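Local coordinates for eukaryotic Translation Initiation 4E (Schistosoma mansoni, PDB 3HXI), which binds the 7-methylguanosine cap of mRNA and, as in other eIF4E proteins, probably recruits capped messages for translation, under control of 4E-binding proteins, at residues S15-L20 / V36-T41; G61-M66 / Q127-G132; D111-E116 / G152-E157. All blocks are in the same frame, centred on the assembly; numbering follows the deposited sequence.

Contact 1: S15-L20 / V36-T41; sequences SWSYYL and VATFST
Trp16, Ser17 and Tyr18 pair with Phe39, Thr38 and Ala37 across an antiparallel beta hairpin at the edge of the curved eIF4E sheet, where 33-41 is the outermost strand. Trp16 and Phe39 form a hydrogen-bonded pair, Trp16 N reaching Phe39 O at 2.9 Å and Phe39 N reaching Trp16 O at 2.8 Å. At the other end Val36 and Ala37 both face Tyr18, a classic beta bulge; Tyr18 O takes a 2.8 Å bond from Val36 N and a weak one from Ala37 N. Phe39 CG sits between its own backbone N and carbonyl carbon (chi1 64°), and the ring lies with one face against Trp16 CB, 3.9 Å from the ring centroid, a CH-pi contact offset toward the rim. Ser17 and Thr38 project from the other face of the sheet, their hydroxyls OG and OG1 2.7 Å apart in a hydrogen bond. Val36 CG2 meets the Tyr18 ring at its edge, 3.8 Å from CD1. Helix 96-108 covers the face carrying Trp16, Tyr18 and Phe39, with Tyr18 OH bonded to Trp100, while helix 42-50 packs on Tyr18 and Phe39 and strand 63-68 flanks 11-21 on its other side.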
loop_
_atom_site.group_PDB
_atom_site.type_symbol
_atom_site.label_atom_id
_atom_site.label_comp_id
_atom_site.label_asym_id
_atom_site.label_seq_id
_atom_site.Cartn_x
_atom_site.Cartn_y
_atom_site.Cartn_z
ATOM N N SER A 15 -0.050 -5.878 -13.212
ATOM C CA SER A 15 -1.424 -6.162 -12.830
ATOM C C SER A 15 -1.528 -6.145 -11.309
ATOM O O SER A 15 -0.631 -6.644 -10.616
ATOM C CB SER A 15 -1.855 -7.529 -13.348
ATOM O OG SER A 15 -3.213 -7.748 -13.046
ATOM N N TRP A 16 -2.617 -5.564 -10.811
ATOM C CA TRP A 16 -2.864 -5.392 -9.373
ATOM C C TRP A 16 -4.208 -5.961 -8.996
ATOM O O TRP A 16 -5.153 -5.934 -9.792
ATOM C CB TRP A 16 -2.840 -3.897 -8.991
ATOM C CG TRP A 16 -1.562 -3.226 -9.281
ATOM C CD1 TRP A 16 -1.191 -2.655 -10.467
ATOM C CD2 TRP A 16 -0.472 -3.013 -8.375
ATOM N NE1 TRP A 16 0.077 -2.141 -10.369
ATOM C CE2 TRP A 16 0.541 -2.333 -9.093
ATOM C CE3 TRP A 16 -0.246 -3.342 -7.032
ATOM C CZ2 TRP A 16 1.762 -1.973 -8.518
ATOM C CZ3 TRP A 16 0.968 -2.968 -6.446
ATOM C CH2 TRP A 16 1.962 -2.299 -7.193
ATOM N N SER A 17 -4.302 -6.457 -7.764
ATOM C CA SER A 17 -5.586 -6.879 -7.223
ATOM C C SER A 17 -5.941 -6.084 -5.967
ATOM O O SER A 17 -5.059 -5.674 -5.206
ATOM C CB SER A 17 -5.599 -8.375 -6.959
ATOM O OG SER A 17 -5.482 -9.067 -8.195
ATOM N N TYR A 18 -7.235 -5.848 -5.790
ATOM C CA TYR A 18 -7.728 -4.972 -4.740
ATOM C C TYR A 18 -8.621 -5.785 -3.815
ATOM O O TYR A 18 -9.541 -6.497 -4.263
ATOM C CB TYR A 18 -8.509 -3.828 -5.375
ATOM C CG TYR A 18 -8.640 -2.550 -4.565
ATOM C CD1 TYR A 18 -9.811 -2.272 -3.863
ATOM C CD2 TYR A 18 -7.621 -1.584 -4.559
ATOM C CE1 TYR A 18 -9.962 -1.078 -3.156
ATOM C CE2 TYR A 18 -7.759 -0.390 -3.839
ATOM C CZ TYR A 18 -8.947 -0.147 -3.151
ATOM O OH TYR A 18 -9.128 1.027 -2.446
ATOM N N TYR A 19 -8.357 -5.680 -2.521
ATOM C CA TYR A 19 -9.062 -6.495 -1.551
ATOM C C TYR A 19 -9.650 -5.650 -0.451
ATOM O O TYR A 19 -9.104 -4.599 -0.102
ATOM C CB TYR A 19 -8.095 -7.485 -0.876
ATOM C CG TYR A 19 -7.307 -8.379 -1.791
ATOM C CD1 TYR A 19 -7.657 -9.713 -1.943
ATOM C CD2 TYR A 19 -6.178 -7.902 -2.482
ATOM C CE1 TYR A 19 -6.928 -10.564 -2.775
ATOM C CE2 TYR A 19 -5.444 -8.739 -3.315
ATOM C CZ TYR A 19 -5.830 -10.064 -3.462
ATOM O OH TYR A 19 -5.114 -10.904 -4.284
ATOM N N LEU A 20 -10.766 -6.135 0.097
ATOM C CA LEU A 20 -11.351 -5.601 1.324
ATOM C C LEU A 20 -11.189 -6.592 2.441
ATOM O O LEU A 20 -11.508 -7.772 2.283
ATOM C CB LEU A 20 -12.858 -5.345 1.133
ATOM C CG LEU A 20 -13.276 -4.701 -0.191
ATOM C CD1 LEU A 20 -14.799 -4.549 -0.247
ATOM C CD2 LEU A 20 -12.586 -3.339 -0.418
ATOM N N VAL A 36 -11.888 -7.905 -4.644
ATOM C CA VAL A 36 -13.000 -7.200 -5.303
ATOM C C VAL A 36 -12.665 -6.691 -6.706
ATOM O O VAL A 36 -13.561 -6.270 -7.433
ATOM C CB VAL A 36 -13.573 -6.068 -4.417
ATOM C CG1 VAL A 36 -14.190 -6.647 -3.143
ATOM C CG2 VAL A 36 -12.499 -5.011 -4.088
ATOM N N ALA A 37 -11.385 -6.734 -7.087
ATOM C CA ALA A 37 -10.967 -6.377 -8.445
ATOM C C ALA A 37 -9.521 -6.750 -8.750
ATOM O O ALA A 37 -8.690 -6.868 -7.841
ATOM C CB ALA A 37 -11.217 -4.895 -8.720
ATOM N N THR A 38 -9.259 -7.006 -10.034
ATOM C CA THR A 38 -7.918 -7.143 -10.594
ATOM C C THR A 38 -7.886 -6.220 -11.807
ATOM O O THR A 38 -8.782 -6.275 -12.650
ATOM C CB THR A 38 -7.580 -8.596 -11.038
ATOM O OG1 THR A 38 -7.537 -9.465 -9.898
ATOM C CG2 THR A 38 -6.220 -8.649 -11.736
ATOM N N PHE A 39 -6.882 -5.354 -11.886
ATOM C CA PHE A 39 -6.814 -4.371 -12.976
ATOM C C PHE A 39 -5.390 -4.263 -13.534
ATOM O O PHE A 39 -4.428 -4.642 -12.867
ATOM C CB PHE A 39 -7.355 -3.002 -12.528
ATOM C CG PHE A 39 -6.547 -2.349 -11.436
ATOM C CD1 PHE A 39 -5.437 -1.580 -11.744
ATOM C CD2 PHE A 39 -6.894 -2.522 -10.089
ATOM C CE1 PHE A 39 -4.670 -0.987 -10.729
ATOM C CE2 PHE A 39 -6.132 -1.929 -9.073
ATOM C CZ PHE A 39 -5.024 -1.164 -9.400
ATOM N N SER A 40 -5.262 -3.749 -14.753
ATOM C CA SER A 40 -3.975 -3.744 -15.416
ATOM C C SER A 40 -3.827 -2.540 -16.338
ATOM O O SER A 40 -2.864 -2.457 -17.113
ATOM C CB SER A 40 -3.811 -5.033 -16.202
ATOM O OG SER A 40 -4.936 -5.204 -17.036
ATOM N N THR A 41 -4.779 -1.612 -16.236
ATOM C CA THR A 41 -4.784 -0.388 -17.044
ATOM C C THR A 41 -5.053 0.798 -16.127
ATOM O O THR A 41 -5.689 0.635 -15.064
ATOM C CB THR A 41 -5.882 -0.437 -18.165
ATOM O OG1 THR A 41 -7.204 -0.351 -17.582
ATOM C CG2 THR A 41 -5.766 -1.744 -19.003
#

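Contact 2: G61-M66 / Q127-G132; sequences GKDLYM and QPRSRG. With GTG (7-methyl-guanosine-5'-triphosphate-5'-guanosine), chain C.
The backbones of Gly61 and Pro128 are joined by one nearly straight hydrogen bond, Gly61 N to Pro128 O at 2.9 Å, where the residues leading into strand 63-68 meet the loop after strand 121-127. This is the phosphate-binding side of the eIF4E cap pocket, and its centre is a salt bridge between Asp63 and Arg129. The guanidinium meets the carboxylate end-on and nearly coplanar (8° between planes): NH2 bonds OD1 and NH1 bonds OD2, each on the syn lone pair. The Arg129 chain bends at chi2 (-70°), which turns CD aside; the guanidinium at its end lies nearer Asp63 than the start of the side chain does. Gln127 NE2 adds a longer bond to OD2 from above the carboxylate plane, so two donors share that oxygen. Pro128 O is also held twice, by Gly61 N and Arg129 NH2 from opposite faces of its carbonyl plane. With both terminal nitrogens engaged by protein, the guanidinium is fixed in rotation and presents its remaining N-H groups to the cap: NE reaches GTG O1B at 2.8 Å and NH1 reaches GTG O1A at 3.0 Å, while GTG C5E lies over one face. Asp63 is therefore a second-shell residue that positions Arg129, and its charge may partly offset that of the arginine beside the triphosphate. Lys134 and Arg178 bring further bonds to the ligand. Gly61, at positive phi, accepts from the ribose of the second guanosine, its O lying 3.1 Å from GTG O3E, and Gln127 NE2 donates to GTG O2A at 3.2 Å.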
loop_
_atom_site.group_PDB
_atom_site.type_symbol
_atom_site.label_atom_id
_atom_site.label_comp_id
_atom_site.label_asym_id
_atom_site.label_seq_id
_atom_site.Cartn_x
_atom_site.Cartn_y
_atom_site.Cartn_z
ATOM N N GLY A 61 -11.633 -0.477 11.275
ATOM C CA GLY A 61 -11.267 -1.894 11.262
ATOM C C GLY A 61 -11.522 -2.624 9.953
ATOM O O GLY A 61 -11.218 -3.827 9.858
ATOM N N LYS A 62 -12.106 -1.928 8.966
ATOM C CA LYS A 62 -12.306 -2.462 7.603
ATOM C C LYS A 62 -11.182 -1.912 6.743
ATOM O O LYS A 62 -11.030 -0.702 6.640
ATOM C CB LYS A 62 -13.652 -2.041 7.019
ATOM C CG LYS A 62 -13.799 -2.333 5.500
ATOM C CD LYS A 62 -15.234 -2.109 5.002
ATOM C CE LYS A 62 -15.258 -1.764 3.508
ATOM N NZ LYS A 62 -16.627 -1.941 2.923
ATOM N N ASP A 63 -10.380 -2.790 6.160
ATOM C CA ASP A 63 -9.122 -2.365 5.569
ATOM C C ASP A 63 -9.118 -2.577 4.055
ATOM O O ASP A 63 -9.868 -3.402 3.540
ATOM C CB ASP A 63 -7.943 -3.114 6.219
ATOM C CG ASP A 63 -7.828 -2.866 7.730
ATOM O OD1 ASP A 63 -8.477 -1.946 8.231
ATOM O OD2 ASP A 63 -7.070 -3.592 8.426
ATOM N N LEU A 64 -8.260 -1.829 3.365
ATOM C CA LEU A 64 -8.082 -1.920 1.921
ATOM C C LEU A 64 -6.652 -2.381 1.637
ATOM O O LEU A 64 -5.695 -1.842 2.213
ATOM C CB LEU A 64 -8.298 -0.555 1.274
ATOM C CG LEU A 64 -9.564 0.215 1.656
ATOM C CD1 LEU A 64 -9.524 1.635 1.038
ATOM C CD2 LEU A 64 -10.802 -0.563 1.215
ATOM N N TYR A 65 -6.526 -3.377 0.761
ATOM C CA TYR A 65 -5.223 -3.934 0.360
ATOM C C TYR A 65 -5.102 -3.870 -1.152
ATOM O O TYR A 65 -6.009 -4.341 -1.860
ATOM C CB TYR A 65 -5.118 -5.414 0.785
ATOM C CG TYR A 65 -4.870 -5.657 2.269
ATOM C CD1 TYR A 65 -3.597 -6.054 2.723
ATOM C CD2 TYR A 65 -5.896 -5.486 3.217
ATOM C CE1 TYR A 65 -3.351 -6.271 4.080
ATOM C CE2 TYR A 65 -5.662 -5.704 4.579
ATOM C CZ TYR A 65 -4.382 -6.099 5.002
ATOM O OH TYR A 65 -4.108 -6.305 6.348
ATOM N N MET A 66 -3.997 -3.317 -1.655
ATOM C CA MET A 66 -3.732 -3.360 -3.102
ATOM C C MET A 66 -2.361 -3.971 -3.362
ATOM O O MET A 66 -1.337 -3.398 -2.959
ATOM C CB MET A 66 -3.836 -1.984 -3.766
ATOM C CG MET A 66 -3.638 -2.049 -5.302
ATOM S SD MET A 66 -3.316 -0.472 -6.117
ATOM C CE MET A 66 -1.596 -0.206 -5.655
ATOM N N GLN A 127 -5.563 1.161 6.712
ATOM C CA GLN A 127 -6.202 0.627 7.917
ATOM C C GLN A 127 -6.787 1.772 8.750
ATOM O O GLN A 127 -6.073 2.450 9.477
ATOM C CB GLN A 127 -5.211 -0.193 8.744
ATOM C CG GLN A 127 -4.637 -1.367 7.974
ATOM C CD GLN A 127 -3.595 -2.107 8.768
ATOM O OE1 GLN A 127 -2.557 -1.543 9.124
ATOM N NE2 GLN A 127 -3.872 -3.371 9.069
ATOM N N PRO A 128 -8.100 1.998 8.625
ATOM C CA PRO A 128 -8.741 3.019 9.459
ATOM C C PRO A 128 -8.921 2.519 10.897
ATOM O O PRO A 128 -9.448 1.429 11.124
ATOM C CB PRO A 128 -10.092 3.236 8.772
ATOM C CG PRO A 128 -10.384 1.922 8.132
ATOM C CD PRO A 128 -9.048 1.346 7.714
ATOM N N ARG A 129 -8.457 3.310 11.857
ATOM C CA ARG A 129 -8.554 2.945 13.258
ATOM C C ARG A 129 -8.944 4.159 14.074
ATOM O O ARG A 129 -8.547 5.281 13.759
ATOM C CB ARG A 129 -7.230 2.410 13.796
ATOM C CG ARG A 129 -6.672 1.162 13.114
ATOM C CD ARG A 129 -7.501 -0.080 13.431
ATOM N NE ARG A 129 -6.898 -1.252 12.806
ATOM C CZ ARG A 129 -7.103 -1.617 11.547
ATOM N NH1 ARG A 129 -6.505 -2.705 11.070
ATOM N NH2 ARG A 129 -7.920 -0.905 10.774
ATOM N N SER A 130 -9.739 3.908 15.111
ATOM C CA SER A 130 -10.119 4.918 16.109
ATOM C C SER A 130 -8.934 5.638 16.754
ATOM O O SER A 130 -8.974 6.848 16.952
ATOM C CB SER A 130 -10.935 4.249 17.210
ATOM O OG SER A 130 -12.196 3.874 16.701
ATOM N N ARG A 131 -7.897 4.879 17.083
ATOM C CA ARG A 131 -6.748 5.385 17.836
ATOM C C ARG A 131 -5.745 6.097 16.929
ATOM O O ARG A 131 -4.830 6.769 17.405
ATOM C CB ARG A 131 -6.061 4.224 18.556
ATOM N N GLY A 132 -5.922 5.948 15.623
ATOM C CA GLY A 132 -5.004 6.527 14.640
ATOM C C GLY A 132 -4.857 5.542 13.492
ATOM O O GLY A 132 -4.474 4.378 13.699
HETATM P PA GTG C . -3.593 -5.390 12.304
HETATM O O1A GTG C . -5.021 -5.241 11.855
HETATM O O2A GTG C . -2.432 -5.000 11.415
HETATM O O3A GTG C . -3.325 -4.715 13.736
HETATM P PB GTG C . -4.232 -3.711 14.572
HETATM O O1B GTG C . -4.624 -2.508 13.750
HETATM O O2B GTG C . -3.493 -3.510 15.891
HETATM O O3B GTG C . -5.497 -4.652 14.890
HETATM N N9A GTG C . -2.777 -10.457 10.765
HETATM C C8A GTG C . -2.483 -9.294 10.175
HETATM N N7A GTG C . -1.847 -9.548 9.009
HETATM C C7X GTG C . -1.375 -8.489 8.082
HETATM C C5A GTG C . -1.752 -10.874 8.886
HETATM C C6A GTG C . -1.190 -11.674 7.884
HETATM O O6A GTG C . -0.647 -11.202 6.858
HETATM N N1A GTG C . -1.227 -13.019 8.054
HETATM C C2A GTG C . -1.823 -13.557 9.165
HETATM N N2A GTG C . -1.879 -14.887 9.355
HETATM N N3A GTG C . -2.368 -12.778 10.127
HETATM C C4A GTG C . -2.341 -11.441 9.988
HETATM O O5D GTG C . -3.392 -6.929 12.617
HETATM C C5D GTG C . -4.245 -7.557 13.569
HETATM C C4D GTG C . -3.948 -9.039 13.601
HETATM O O4D GTG C . -4.340 -9.605 12.358
HETATM C C3D GTG C . -2.478 -9.372 13.750
HETATM O O3D GTG C . -2.067 -9.310 15.114
HETATM C C2D GTG C . -2.426 -10.768 13.177
HETATM O O2D GTG C . -2.864 -11.715 14.163
HETATM C C1D GTG C . -3.461 -10.689 12.060
HETATM P PG GTG C . -6.894 -4.213 15.551
HETATM O O1G GTG C . -7.169 -2.748 15.437
HETATM O O2G GTG C . -7.008 -4.895 16.903
HETATM O O5E GTG C . -7.893 -4.990 14.561
HETATM C C5E GTG C . -8.100 -4.515 13.232
HETATM C C4E GTG C . -9.153 -5.357 12.542
HETATM O O4E GTG C . -8.667 -6.698 12.427
HETATM C C3E GTG C . -10.446 -5.455 13.331
HETATM O O3E GTG C . -11.501 -5.671 12.379
HETATM C C2E GTG C . -10.290 -6.722 14.160
HETATM O O2E GTG C . -11.548 -7.317 14.517
HETATM C C1E GTG C . -9.514 -7.589 13.178
HETATM N N9B GTG C . -8.630 -8.629 13.739
HETATM C C8B GTG C . -7.579 -8.129 14.594
HETATM N N7B GTG C . -6.879 -9.366 14.925
HETATM C C5B GTG C . -7.491 -10.396 14.266
HETATM C C6B GTG C . -7.237 -11.846 14.199
HETATM O O6B GTG C . -6.265 -12.304 14.859
HETATM N N1B GTG C . -8.076 -12.611 13.444
HETATM C C2B GTG C . -9.127 -12.065 12.740
HETATM N N2B GTG C . -9.947 -12.839 11.986
HETATM N N3B GTG C . -9.410 -10.740 12.758
HETATM C C4B GTG C . -8.632 -9.904 13.475
#

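Contact 3: D111-E116 / G152-E157; sequences DWDTDE and GRRIKE
Arg154 of helix 145-159 reaches across to Asp111, Trp112 and Asp113, in the turn that leads into helix 115-120. Its CG is anti to the backbone N (chi1 176°), and from there the chain bends at chi2 and chi3. The aliphatic part crosses the six-membered ring of Trp112 at a slant, with CG 3.8 Å from CE3 and CB against CZ3. The guanidinium lies nearly parallel to the indole plane (7°), but its polar partners lie at its own edge. NH1 donates to Asp111 O at 2.9 Å, almost in the guanidinium plane. NH2 donates to Asp113 OD1, also at 2.9 Å, and NH1 adds a longer bond of 3.3 Å to the same oxygen. Both nitrogens come to OD1 from one face of the carboxylate, whose plane stands at 74° to the guanidinium. Ile155, next along the helix, turns CG1 to the edge of the indole, 4.2 Å from CH2. One turn on from Arg154, Glu157 OE1 accepts from its NE at 3.2 Å, so every guanidinium nitrogen has an acidic partner and the three residues form a salt-bridge network. The acidic groups on both sides would be expected to stabilise the positive charge. Asp111 is tied to the same helix a second time through Arg158, and Leu106 of helix 96-108 packs against Asp111, Trp112 and Arg154. The bound peptide lies against this turn, with a basic side chain bonded to Trp112 O, and the arrangement belongs to the convex, helical surface on which eIF4E proteins receive 4E-binding proteins.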
loop_
_atom_site.group_PDB
_atom_site.type_symbol
_atom_site.label_atom_id
_atom_site.label_comp_id
_atom_site.label_asym_id
_atom_site.label_seq_id
_atom_site.Cartn_x
_atom_site.Cartn_y
_atom_site.Cartn_z
ATOM N N ASP A 111 6.201 5.060 -10.221
ATOM C CA ASP A 111 6.940 6.321 -10.345
ATOM C C ASP A 111 8.139 6.383 -9.392
ATOM O O ASP A 111 8.291 7.327 -8.612
ATOM C CB ASP A 111 6.024 7.550 -10.196
ATOM C CG ASP A 111 6.637 8.795 -10.808
ATOM O OD1 ASP A 111 7.518 8.631 -11.683
ATOM O OD2 ASP A 111 6.250 9.918 -10.427
ATOM N N TRP A 112 8.958 5.334 -9.461
ATOM C CA TRP A 112 10.186 5.184 -8.684
ATOM C C TRP A 112 11.307 5.512 -9.638
ATOM O O TRP A 112 11.161 5.308 -10.835
ATOM C CB TRP A 112 10.360 3.724 -8.216
ATOM C CG TRP A 112 9.129 3.176 -7.564
ATOM C CD1 TRP A 112 8.186 2.360 -8.134
ATOM C CD2 TRP A 112 8.674 3.445 -6.234
ATOM N NE1 TRP A 112 7.192 2.087 -7.233
ATOM C CE2 TRP A 112 7.454 2.743 -6.062
ATOM C CE3 TRP A 112 9.181 4.202 -5.167
ATOM C CZ2 TRP A 112 6.723 2.779 -4.861
ATOM C CZ3 TRP A 112 8.449 4.248 -3.972
ATOM C CH2 TRP A 112 7.241 3.526 -3.825
ATOM N N ASP A 113 12.430 5.985 -9.110
ATOM C CA ASP A 113 13.569 6.330 -9.959
ATOM C C ASP A 113 14.126 5.131 -10.745
ATOM O O ASP A 113 14.471 5.273 -11.929
ATOM C CB ASP A 113 14.660 7.034 -9.145
ATOM C CG ASP A 113 14.270 8.463 -8.722
ATOM O OD1 ASP A 113 13.370 9.072 -9.347
ATOM O OD2 ASP A 113 14.884 8.990 -7.761
ATOM N N THR A 114 14.172 3.956 -10.108
ATOM C CA THR A 114 14.881 2.788 -10.640
ATOM C C THR A 114 14.000 1.546 -10.738
ATOM O O THR A 114 13.066 1.382 -9.952
ATOM C CB THR A 114 16.116 2.450 -9.763
ATOM O OG1 THR A 114 15.676 1.954 -8.500
ATOM C CG2 THR A 114 16.968 3.687 -9.511
ATOM N N ASP A 115 14.314 0.665 -11.695
ATOM C CA ASP A 115 13.641 -0.627 -11.848
ATOM C C ASP A 115 13.694 -1.414 -10.550
ATOM O O ASP A 115 12.720 -2.053 -10.169
ATOM C CB ASP A 115 14.272 -1.466 -12.979
ATOM C CG ASP A 115 14.065 -0.859 -14.374
ATOM O OD1 ASP A 115 13.376 0.189 -14.509
ATOM O OD2 ASP A 115 14.632 -1.423 -15.348
ATOM N N GLU A 116 14.837 -1.341 -9.872
ATOM C CA GLU A 116 15.073 -2.089 -8.649
ATOM C C GLU A 116 14.097 -1.739 -7.521
ATOM O O GLU A 116 13.674 -2.619 -6.770
ATOM C CB GLU A 116 16.510 -1.884 -8.177
ATOM C CG GLU A 116 16.863 -2.669 -6.925
ATOM C CD GLU A 116 17.184 -4.144 -7.198
ATOM O OE1 GLU A 116 17.325 -4.554 -8.372
ATOM O OE2 GLU A 116 17.309 -4.897 -6.210
ATOM N N GLY A 152 11.232 4.612 0.836
ATOM C CA GLY A 152 10.672 5.348 1.963
ATOM C C GLY A 152 10.718 6.842 1.710
ATOM O O GLY A 152 9.741 7.548 1.974
ATOM N N ARG A 153 11.849 7.315 1.171
ATOM C CA ARG A 153 12.012 8.736 0.870
ATOM C C ARG A 153 10.998 9.219 -0.168
ATOM O O ARG A 153 10.372 10.273 0.021
ATOM C CB ARG A 153 13.458 9.047 0.454
ATOM C CG ARG A 153 14.416 9.062 1.649
ATOM C CD ARG A 153 15.829 9.508 1.300
ATOM N NE ARG A 153 16.699 8.374 0.985
ATOM C CZ ARG A 153 17.050 8.001 -0.243
ATOM N NH1 ARG A 153 17.837 6.956 -0.401
ATOM N NH2 ARG A 153 16.626 8.670 -1.314
ATOM N N ARG A 154 10.810 8.439 -1.225
ATOM C CA ARG A 154 9.835 8.758 -2.283
ATOM C C ARG A 154 8.388 8.763 -1.778
ATOM O O ARG A 154 7.593 9.608 -2.195
ATOM C CB ARG A 154 10.021 7.794 -3.474
ATOM C CG ARG A 154 9.020 7.921 -4.643
ATOM C CD ARG A 154 9.011 9.294 -5.326
ATOM N NE ARG A 154 10.348 9.830 -5.594
ATOM C CZ ARG A 154 11.049 9.620 -6.710
ATOM N NH1 ARG A 154 10.553 8.883 -7.695
ATOM N NH2 ARG A 154 12.260 10.166 -6.849
ATOM N N ILE A 155 8.045 7.813 -0.899
ATOM C CA ILE A 155 6.706 7.772 -0.277
ATOM C C ILE A 155 6.449 9.083 0.478
ATOM O O ILE A 155 5.364 9.684 0.356
ATOM C CB ILE A 155 6.564 6.571 0.688
ATOM C CG1 ILE A 155 6.530 5.244 -0.076
ATOM C CG2 ILE A 155 5.273 6.659 1.541
ATOM C CD1 ILE A 155 6.542 3.990 0.848
ATOM N N LYS A 156 7.433 9.522 1.270
ATOM C CA LYS A 156 7.266 10.731 2.083
ATOM C C LYS A 156 7.061 11.941 1.198
ATOM O O LYS A 156 6.230 12.809 1.494
ATOM C CB LYS A 156 8.460 10.982 3.015
ATOM C CG LYS A 156 8.688 9.899 4.034
ATOM C CD LYS A 156 9.467 10.411 5.243
ATOM C CE LYS A 156 8.563 11.140 6.235
ATOM N NZ LYS A 156 9.392 11.904 7.200
ATOM N N GLU A 157 7.811 11.990 0.101
ATOM C CA GLU A 157 7.694 13.096 -0.854
ATOM C C GLU A 157 6.302 13.125 -1.445
ATOM O O GLU A 157 5.624 14.141 -1.380
ATOM C CB GLU A 157 8.739 12.978 -1.953
ATOM C CG GLU A 157 10.147 13.297 -1.477
ATOM C CD GLU A 157 11.230 12.862 -2.457
ATOM O OE1 GLU A 157 10.903 12.214 -3.479
ATOM O OE2 GLU A 157 12.419 13.161 -2.195
#

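How the contacts relate
Contacts 1 and 2 belong to one sheet: strands 11-21 and 63-68 are neighbours, Tyr19 N lies 2.8 Å from Tyr65 O, and Trp16 packs on Met66. Contact 3 touches neither of them and lies on the opposite side of the chain's centre from contact 2, their centres about 24 Å apart. All three are partly buried, but their chemistry differs. Contact 1 relies on regular backbone pairing and aromatic packing at the sheet edge. Contacts 2 and 3 each turn on one arginine: Arg129 meets a carboxylate nearly in plane and faces the cap, whereas Arg154 joins a helix to a turn beside the bound peptide. Helix 96-108 packs against residues of all three.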